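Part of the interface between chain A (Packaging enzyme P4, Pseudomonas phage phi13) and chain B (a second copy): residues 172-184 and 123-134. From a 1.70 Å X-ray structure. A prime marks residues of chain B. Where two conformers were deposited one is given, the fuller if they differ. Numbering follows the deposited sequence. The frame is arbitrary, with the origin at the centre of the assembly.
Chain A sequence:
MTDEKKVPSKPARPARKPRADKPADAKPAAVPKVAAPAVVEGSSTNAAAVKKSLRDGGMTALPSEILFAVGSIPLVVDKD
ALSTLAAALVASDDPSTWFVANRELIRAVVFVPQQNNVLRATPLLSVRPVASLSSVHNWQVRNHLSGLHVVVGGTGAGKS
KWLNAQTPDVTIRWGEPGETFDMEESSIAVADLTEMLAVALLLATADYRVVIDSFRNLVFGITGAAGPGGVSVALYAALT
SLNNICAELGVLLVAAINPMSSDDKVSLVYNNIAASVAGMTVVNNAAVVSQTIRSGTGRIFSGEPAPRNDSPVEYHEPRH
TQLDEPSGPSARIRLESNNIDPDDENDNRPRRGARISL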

# COMPACT_ATOMS: atom_id res chain seq x y z
N ILE A 172 -19.91 22.24 20.41
CA ILE A 172 -18.81 21.33 20.71
C ILE A 172 -17.69 21.74 19.78
O ILE A 172 -17.92 21.89 18.57
CB ILE A 172 -19.24 19.86 20.53
CG1 ILE A 172 -20.28 19.48 21.60
CG2 ILE A 172 -18.01 18.92 20.59
CD1 ILE A 172 -20.93 18.16 21.28
N ARG A 173 -16.50 21.90 20.33
CA ARG A 173 -15.35 22.35 19.55
C ARG A 173 -14.38 21.19 19.40
O ARG A 173 -13.89 20.64 20.39
CB ARG A 173 -14.73 23.59 20.22
CG ARG A 173 -15.68 24.83 20.04
CD ARG A 173 -15.36 25.57 18.74
NE ARG A 173 -14.02 26.16 18.84
CZ ARG A 173 -13.23 26.50 17.82
NH1 ARG A 173 -13.66 26.43 16.58
NH2 ARG A 173 -12.03 26.99 18.06
N TRP A 174 -14.14 20.78 18.12
CA TRP A 174 -13.32 19.60 17.86
C TRP A 174 -12.46 19.82 16.62
O TRP A 174 -13.01 20.19 15.58
CB TRP A 174 -14.27 18.37 17.62
CG TRP A 174 -13.55 17.06 17.38
CD1 TRP A 174 -12.43 16.62 18.01
CD2 TRP A 174 -13.91 16.04 16.44
NE1 TRP A 174 -12.04 15.39 17.50
CE2 TRP A 174 -12.92 15.02 16.53
CE3 TRP A 174 -14.92 15.92 15.48
CZ2 TRP A 174 -12.96 13.85 15.75
CZ3 TRP A 174 -14.93 14.76 14.67
CH2 TRP A 174 -13.97 13.74 14.83
N GLY A 175 -11.17 19.56 16.73
CA GLY A 175 -10.28 19.56 15.57
C GLY A 175 -10.03 20.90 14.90
O GLY A 175 -9.54 20.94 13.76
N GLU A 176 -10.33 21.97 15.59
CA GLU A 176 -10.16 23.36 15.13
C GLU A 176 -9.14 24.11 15.97
O GLU A 176 -9.00 23.81 17.16
CB GLU A 176 -11.51 24.08 15.23
CG GLU A 176 -12.54 23.51 14.27
CD GLU A 176 -12.35 23.92 12.82
OE1 GLU A 176 -11.51 24.79 12.52
OE2 GLU A 176 -13.01 23.30 11.96
N PRO A 177 -8.43 25.12 15.42
CA PRO A 177 -7.49 25.87 16.27
C PRO A 177 -8.23 26.75 17.30
O PRO A 177 -9.29 27.31 17.00
CB PRO A 177 -6.71 26.75 15.28
CG PRO A 177 -7.66 26.90 14.11
CD PRO A 177 -8.42 25.61 14.03
N GLY A 178 -7.66 26.85 18.49
CA GLY A 178 -8.19 27.64 19.59
C GLY A 178 -8.50 29.06 19.15
O GLY A 178 -7.72 29.66 18.41
N GLU A 179 -9.67 29.58 19.59
CA GLU A 179 -10.10 30.92 19.21
C GLU A 179 -10.82 31.57 20.40
O GLU A 179 -11.11 30.86 21.37
CB GLU A 179 -11.02 30.81 17.99
CG GLU A 179 -10.88 31.97 17.03
CD GLU A 179 -11.28 31.67 15.59
OE1 GLU A 179 -11.97 30.65 15.36
OE2 GLU A 179 -10.89 32.45 14.70
N THR A 180 -11.04 32.91 20.36
CA THR A 180 -11.72 33.63 21.47
C THR A 180 -13.03 32.93 21.84
O THR A 180 -13.37 32.83 23.02
CB THR A 180 -11.95 35.11 21.10
OG1 THR A 180 -12.64 35.17 19.85
CG2 THR A 180 -10.64 35.91 21.04
N PHE A 181 -13.73 32.39 20.85
CA PHE A 181 -14.99 31.65 21.05
C PHE A 181 -14.85 30.53 22.12
O PHE A 181 -15.81 30.25 22.84
CB PHE A 181 -15.41 31.05 19.72
CG PHE A 181 -16.73 30.33 19.74
CD1 PHE A 181 -17.93 31.03 19.76
CD2 PHE A 181 -16.78 28.94 19.71
CE1 PHE A 181 -19.16 30.36 19.75
CE2 PHE A 181 -18.00 28.27 19.73
CZ PHE A 181 -19.18 28.98 19.73
N ASP A 182 -13.65 29.92 22.24
CA ASP A 182 -13.42 28.83 23.18
C ASP A 182 -13.48 29.27 24.64
O ASP A 182 -13.70 28.43 25.51
CB ASP A 182 -12.10 28.11 22.87
CG ASP A 182 -12.20 27.37 21.55
OD1 ASP A 182 -13.19 26.58 21.36
OD2 ASP A 182 -11.35 27.60 20.68
N MET A 183 -13.39 30.57 24.90
CA MET A 183 -13.52 31.09 26.28
C MET A 183 -14.96 31.03 26.79
O MET A 183 -15.18 31.06 28.02
CB MET A 183 -13.04 32.55 26.34
CG MET A 183 -11.58 32.72 26.06
SD MET A 183 -11.03 34.45 26.09
CE MET A 183 -11.24 34.85 27.86
N GLU A 184 -15.95 30.98 25.86
CA GLU A 184 -17.38 30.99 26.23
C GLU A 184 -17.76 29.74 26.99
O GLU A 184 -17.29 28.64 26.66
CB GLU A 184 -18.27 31.13 24.99
CG GLU A 184 -18.07 32.44 24.24
CD GLU A 184 -19.02 32.74 23.09
OE1 GLU A 184 -19.99 31.97 22.88
OE2 GLU A 184 -18.79 33.76 22.40
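Chain B, residues 123-134: PLLSVRPVASLS

This is a close van der Waals contact between two irregular segments, largely of carbon atoms against backbone carbonyl oxygens, with no direct hydrogen bond across it and two bridging waters. Together the stretches bury 669 Å².

Chain B has no regular helix or strand here. Leu124′ has positive phi and psi (55/47); from Leu125′ to Ser132′ the backbone is mostly extended, and it turns at Leu133′. In chain A, residues 180-183 have helical phi/psi. The two chains run in the same general direction. Gly175 CA lies 5.3 Å from Ser126′ CA, and Gly178 CA lies 4.4 Å from Pro129′ CA. Further along, Met183 meets Leu133′.

At the start, Leu124′ points toward chain A. Its O lies 3.5 Å from Trp174 CZ2, at the edge of the indole, and its CB is 3.8 Å from the same CZ2. Ser126′ OG comes within 3.4 Å of Gly175 CA. Water 1 accepts from Gly175 N (2.7 Å) and donates to Val127′ O (2.9 Å).

Pro129′ is the centre of the contact and has the largest covered area. Its CD is 3.4 Å from Arg173 O, its CG is 3.4 Å from Glu176 O, and its CB is 3.6 Å from Asp182 OD2. Asp182 is held by a salt bridge within chain A, Arg173 NE to Asp182 OD1 at 2.7 Å, which orients the carboxylate that Pro129′ CB touches.

Gly178 lets the backbones approach closely. Its CA makes a CA-H...O contact with Val130′ O at 3.4 Å; an ideal CB would clash with that oxygen.

Beyond it, Ala131′ CB sits 3.0 Å from Glu179 O. Water 2 accepts from Ala131′ N (3.2 Å) and donates weakly to Asp182 O (3.0 Å). Met183 closes the far end. Its CG is 2.9 Å from Ala131′ O, and its SD is 3.6 Å from Leu133′ CG.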

# COMPACT_ATOMS: atom_id res chain seq x y z
N PRO B 123 -9.83 7.23 18.48
CA PRO B 123 -9.78 7.43 17.03
C PRO B 123 -9.95 8.91 16.69
O PRO B 123 -10.67 9.63 17.39
CB PRO B 123 -10.98 6.62 16.50
CG PRO B 123 -11.94 6.54 17.68
CD PRO B 123 -11.07 6.53 18.91
N LEU B 124 -9.25 9.36 15.61
CA LEU B 124 -9.34 10.74 15.11
C LEU B 124 -9.03 11.73 16.24
O LEU B 124 -9.72 12.71 16.43
CB LEU B 124 -10.74 11.00 14.50
CG LEU B 124 -11.24 10.00 13.45
CD1 LEU B 124 -12.54 10.49 12.84
CD2 LEU B 124 -10.17 9.72 12.35
N LEU B 125 -7.95 11.45 16.96
CA LEU B 125 -7.56 12.24 18.11
C LEU B 125 -6.96 13.58 17.69
O LEU B 125 -5.91 13.63 17.01
CB LEU B 125 -6.53 11.46 18.95
CG LEU B 125 -6.00 12.16 20.20
CD1 LEU B 125 -7.16 12.45 21.20
CD2 LEU B 125 -4.97 11.27 20.86
N SER B 126 -7.62 14.62 18.09
CA SER B 126 -7.12 15.99 17.96
C SER B 126 -6.78 16.47 19.38
O SER B 126 -6.61 15.65 20.31
CB SER B 126 -8.13 16.90 17.25
OG SER B 126 -7.56 18.19 17.03
N VAL B 127 -6.65 17.80 19.57
CA VAL B 127 -6.34 18.39 20.88
C VAL B 127 -7.43 19.39 21.17
O VAL B 127 -7.80 20.14 20.28
CB VAL B 127 -4.93 19.04 20.94
CG1 VAL B 127 -4.69 19.75 22.29
CG2 VAL B 127 -3.84 17.98 20.66
N ARG B 128 -7.97 19.37 22.40
CA ARG B 128 -9.07 20.26 22.80
C ARG B 128 -8.77 21.73 22.42
O ARG B 128 -7.74 22.24 22.85
CB ARG B 128 -9.31 20.20 24.32
CG ARG B 128 -9.88 18.85 24.75
CD ARG B 128 -10.19 18.90 26.24
NE ARG B 128 -10.89 17.68 26.64
CZ ARG B 128 -11.05 17.29 27.89
NH1 ARG B 128 -10.57 18.02 28.90
NH2 ARG B 128 -11.67 16.15 28.16
N PRO B 129 -9.64 22.41 21.65
CA PRO B 129 -9.38 23.83 21.33
C PRO B 129 -9.61 24.70 22.57
O PRO B 129 -10.64 24.57 23.28
CB PRO B 129 -10.39 24.16 20.22
CG PRO B 129 -10.92 22.83 19.76
CD PRO B 129 -10.84 21.92 20.95
N VAL B 130 -8.65 25.59 22.86
CA VAL B 130 -8.74 26.48 24.03
C VAL B 130 -8.14 27.83 23.66
O VAL B 130 -7.26 27.91 22.81
CB VAL B 130 -8.06 25.94 25.33
CG1 VAL B 130 -8.64 24.61 25.81
CG2 VAL B 130 -6.55 25.82 25.18
N ALA B 131 -8.60 28.89 24.32
CA ALA B 131 -8.01 30.23 24.16
C ALA B 131 -8.39 31.04 25.34
O ALA B 131 -9.41 30.77 25.96
CB ALA B 131 -8.49 30.90 22.88
N SER B 132 -7.55 32.01 25.69
CA SER B 132 -7.81 32.88 26.84
C SER B 132 -7.27 34.27 26.57
O SER B 132 -6.18 34.42 26.01
CB SER B 132 -7.18 32.31 28.10
OG SER B 132 -7.31 33.18 29.21
N LEU B 133 -8.04 35.29 26.99
CA LEU B 133 -7.59 36.67 26.88
C LEU B 133 -6.42 36.92 27.84
O LEU B 133 -5.70 37.90 27.69
CB LEU B 133 -8.75 37.63 27.21
CG LEU B 133 -9.82 37.85 26.18
CD1 LEU B 133 -10.92 38.77 26.74
CD2 LEU B 133 -9.25 38.44 24.94
N SER B 134 -6.23 36.02 28.83
CA SER B 134 -5.18 36.09 29.84
C SER B 134 -3.89 35.39 29.39
O SER B 134 -2.91 35.41 30.13
CB SER B 134 -5.68 35.51 31.16
OG SER B 134 -5.13 34.24 31.47
O HOH W 1 -10.09 18.88 19.13
O HOH W 2 -10.89 27.85 26.34